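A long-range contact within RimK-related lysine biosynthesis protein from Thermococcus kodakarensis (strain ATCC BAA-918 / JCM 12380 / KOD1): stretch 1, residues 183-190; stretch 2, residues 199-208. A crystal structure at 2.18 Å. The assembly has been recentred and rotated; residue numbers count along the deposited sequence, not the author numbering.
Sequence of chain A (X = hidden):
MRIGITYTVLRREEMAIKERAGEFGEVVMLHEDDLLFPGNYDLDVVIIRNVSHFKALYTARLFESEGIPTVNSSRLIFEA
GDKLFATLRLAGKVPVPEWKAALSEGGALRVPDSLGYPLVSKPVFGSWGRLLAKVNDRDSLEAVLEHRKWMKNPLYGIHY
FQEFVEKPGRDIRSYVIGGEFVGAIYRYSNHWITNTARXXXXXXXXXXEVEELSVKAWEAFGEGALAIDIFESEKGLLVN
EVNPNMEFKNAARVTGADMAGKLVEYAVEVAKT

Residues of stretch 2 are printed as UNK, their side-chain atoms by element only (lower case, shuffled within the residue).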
# COMPACT_ATOMS: atom_id res chain seq x y z
N GLY A 183 13.78 4.56 59.08
CA GLY A 183 14.66 3.79 59.95
C GLY A 183 15.99 3.45 59.32
O GLY A 183 16.19 3.65 58.11
N ALA A 184 16.90 2.92 60.15
CA ALA A 184 18.22 2.52 59.68
C ALA A 184 18.82 1.41 60.51
O ALA A 184 18.50 1.25 61.70
CB ALA A 184 19.17 3.71 59.67
N ILE A 185 19.69 0.64 59.85
CA ILE A 185 20.44 -0.45 60.48
C ILE A 185 21.91 -0.38 60.10
O ILE A 185 22.27 0.22 59.08
CB ILE A 185 19.94 -1.84 60.03
CG1 ILE A 185 20.01 -1.98 58.49
CG2 ILE A 185 18.52 -2.06 60.51
CD1 ILE A 185 19.86 -3.40 57.99
N TYR A 186 22.76 -0.99 60.93
CA TYR A 186 24.10 -1.33 60.52
C TYR A 186 24.01 -2.73 59.90
O TYR A 186 23.18 -3.53 60.32
CB TYR A 186 25.07 -1.33 61.70
CG TYR A 186 25.25 0.03 62.36
CD1 TYR A 186 25.94 1.05 61.72
CD2 TYR A 186 24.73 0.29 63.63
CE1 TYR A 186 26.10 2.29 62.32
CE2 TYR A 186 24.88 1.52 64.24
CZ TYR A 186 25.57 2.52 63.58
OH TYR A 186 25.73 3.74 64.17
N ARG A 187 24.83 -2.99 58.89
CA ARG A 187 25.05 -4.33 58.37
C ARG A 187 26.50 -4.72 58.64
O ARG A 187 27.41 -4.21 58.00
CB ARG A 187 24.76 -4.39 56.86
CG ARG A 187 23.32 -4.11 56.48
CD ARG A 187 23.08 -4.22 54.98
NE ARG A 187 23.75 -3.16 54.23
CZ ARG A 187 23.47 -2.83 52.96
NH1 ARG A 187 22.53 -3.46 52.26
NH2 ARG A 187 24.13 -1.84 52.39
N TYR A 188 26.71 -5.62 59.62
CA TYR A 188 28.04 -6.05 60.05
C TYR A 188 28.51 -7.27 59.26
O TYR A 188 27.74 -8.17 58.96
CB TYR A 188 28.04 -6.42 61.54
CG TYR A 188 28.00 -5.24 62.50
CD1 TYR A 188 29.17 -4.60 62.89
CD2 TYR A 188 26.79 -4.78 63.02
CE1 TYR A 188 29.14 -3.52 63.76
CE2 TYR A 188 26.75 -3.69 63.89
CZ TYR A 188 27.93 -3.07 64.25
OH TYR A 188 27.91 -2.01 65.11
N SER A 189 29.81 -7.32 58.97
CA SER A 189 30.42 -8.48 58.34
C SER A 189 31.92 -8.43 58.57
O SER A 189 32.50 -7.36 58.68
CB SER A 189 30.13 -8.51 56.83
OG SER A 189 30.72 -9.63 56.19
N ASN A 190 32.55 -9.60 58.64
CA ASN A 190 34.01 -9.64 58.61
C ASN A 190 34.55 -9.71 57.18
O ASN A 190 35.75 -9.71 56.98
CB ASN A 190 34.59 -10.74 59.52
CG ASN A 190 33.84 -12.06 59.42
OD1 ASN A 190 33.63 -12.73 60.44
ND2 ASN A 190 33.45 -12.44 58.21
N UNK A 199 25.21 -12.63 53.92
CA UNK A 199 25.51 -13.00 55.31
C UNK A 199 25.61 -11.81 56.25
O UNK A 199 25.74 -11.99 57.46
N UNK A 200 25.53 -10.60 55.71
CA UNK A 200 25.49 -9.39 56.55
C UNK A 200 24.45 -9.50 57.66
O UNK A 200 23.36 -10.01 57.43
N UNK A 201 24.80 -9.02 58.86
CA UNK A 201 23.96 -9.13 60.05
C UNK A 201 23.41 -7.76 60.46
O UNK A 201 24.18 -6.81 60.65
c UNK A 201 27.69 -11.07 60.83
c UNK A 201 26.51 -11.49 61.70
n UNK A 201 29.00 -11.17 61.54
c UNK A 201 25.18 -11.17 61.02
c UNK A 201 24.78 -9.71 61.21
N UNK A 202 22.09 -7.67 60.62
CA UNK A 202 21.42 -6.38 60.88
C UNK A 202 21.45 -5.98 62.36
O UNK A 202 21.30 -6.82 63.23
c UNK A 202 19.99 -6.41 60.38
N UNK A 203 21.63 -4.69 62.62
CA UNK A 203 21.65 -4.13 63.96
C UNK A 203 21.04 -2.72 63.86
O UNK A 203 21.28 -2.05 62.87
o UNK A 203 24.68 -6.27 66.64
o UNK A 203 22.79 -6.73 65.63
c UNK A 203 23.36 -4.44 65.89
c UNK A 203 23.10 -4.05 64.44
c UNK A 203 23.63 -5.92 66.06
N UNK A 204 20.27 -2.26 64.87
CA UNK A 204 19.62 -0.95 64.70
C UNK A 204 20.62 0.22 64.69
O UNK A 204 21.62 0.18 65.40
c UNK A 204 20.07 -2.81 66.23
c UNK A 204 18.67 -0.85 65.90
c UNK A 204 19.26 -1.75 66.93
N UNK A 205 20.36 1.22 63.85
CA UNK A 205 21.23 2.40 63.76
C UNK A 205 20.46 3.66 64.10
O UNK A 205 19.47 3.99 63.45
c UNK A 205 21.79 2.55 62.35
s UNK A 205 22.70 4.09 62.13
N UNK A 206 20.96 4.39 65.10
CA UNK A 206 20.28 5.57 65.63
C UNK A 206 21.08 6.87 65.53
O UNK A 206 20.77 7.84 66.22
c UNK A 206 19.91 5.32 67.09
o UNK A 206 18.77 6.08 67.40
N UNK A 207 22.10 6.89 64.68
CA UNK A 207 22.90 8.08 64.48
C UNK A 207 22.06 9.19 63.80
O UNK A 207 21.59 9.00 62.69
o UNK A 207 24.67 10.02 63.56
c UNK A 207 24.12 7.70 63.65
c UNK A 207 25.05 8.85 63.37
o UNK A 207 26.19 8.57 62.93
N UNK A 208 21.84 10.35 64.48
CA UNK A 208 21.04 11.45 63.89
C UNK A 208 21.62 12.00 62.59
O UNK A 208 20.88 12.54 61.76
c UNK A 208 22.39 10.71 65.81
c UNK A 208 22.25 12.20 65.84
c UNK A 208 21.07 12.53 64.98
O HOH W 1 27.06 5.53 62.42

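Position 199 has no side-chain atoms and touches nothing of stretch 1. At phi 109° a CB would be jammed against the carbonyl of the residue before, so the backbone alone calls for glycine: Gly199.

Position 200 is equally bare. Its CA lies 3.5 Å from Tyr188 O, a CA-H...O contact, and a CB here would sit about 4.0 Å from Arg187 CB, which is not a clash. The absence of atoms, rather than the surroundings, makes it Gly200.

Position 201 carries four carbons in a row ending in nitrogen, a lysine. Its backbone closes a hydrogen-bonded pair with Tyr188: N of Lys201 reaches Tyr188 O at 3.1 Å, and Tyr188 N reaches O of Lys201 at 3.0 Å. The chain leaves on the same face as the tyrosine, and its NZ ends 4.4 Å from Ser189 CA with no hydrogen bond to stretch 1.

Position 202 has one carbon, 3.8 Å from Ile185 CD1. This is Ala202, on the sheet face shared with Arg187, whose guanidinium turns to partners elsewhere in the structure.

Position 203 shows three carbons, the third bearing two oxygens, hence Glu203. Its N donates to Tyr186 O at 3.0 Å, and its O accepts from Tyr186 N at 2.7 Å. Its CB lies 3.7 Å from Tyr188 CE2, at the ring edge.

At position 204 three carbons close a ring onto the backbone nitrogen: Pro204. It pairs with Ile185 at a non-hydrogen-bonded site, CA to CA 4.3 Å, and its CB points away from stretch 1.

Position 205 holds one carbon and one sulfur, so it is Cys205. N of Cys205 donates to Ala184 O at 2.8 Å. Its CB packs 3.9 Å from Ala184 CB, while SG sits 3.6 Å from Tyr186 CZ, over the ring face.

Position 206 has one carbon and one oxygen, pointing away and free of stretch 1: Ser206.

Position 207 has two carbons, the second carrying two oxygens, which gives Asp207. A water bridges it to the Tyr186 hydroxyl, accepting from Tyr186 OH at 2.8 Å and donating to OD2 of Asp207 at 3.2 Å. The aspartate also caps the following helix.

Position 208 is again a three-carbon ring onto nitrogen, Pro208, out of reach at the helix start.

The contact works by antiparallel pairing: five backbone hydrogen bonds, running from Tyr188 and Lys201 through Tyr186 and Glu203 to Ala184 and Cys205, hold the register. The side-chain contacts of Tyr186 add to this pairing: its ring takes Cys205 over one face, and its hydroxyl reaches Asp207 through water. Proline fits where its missing N-H costs no cross-strand bond.

Stretch 2, residues 199-208: GGKAEPCSDP
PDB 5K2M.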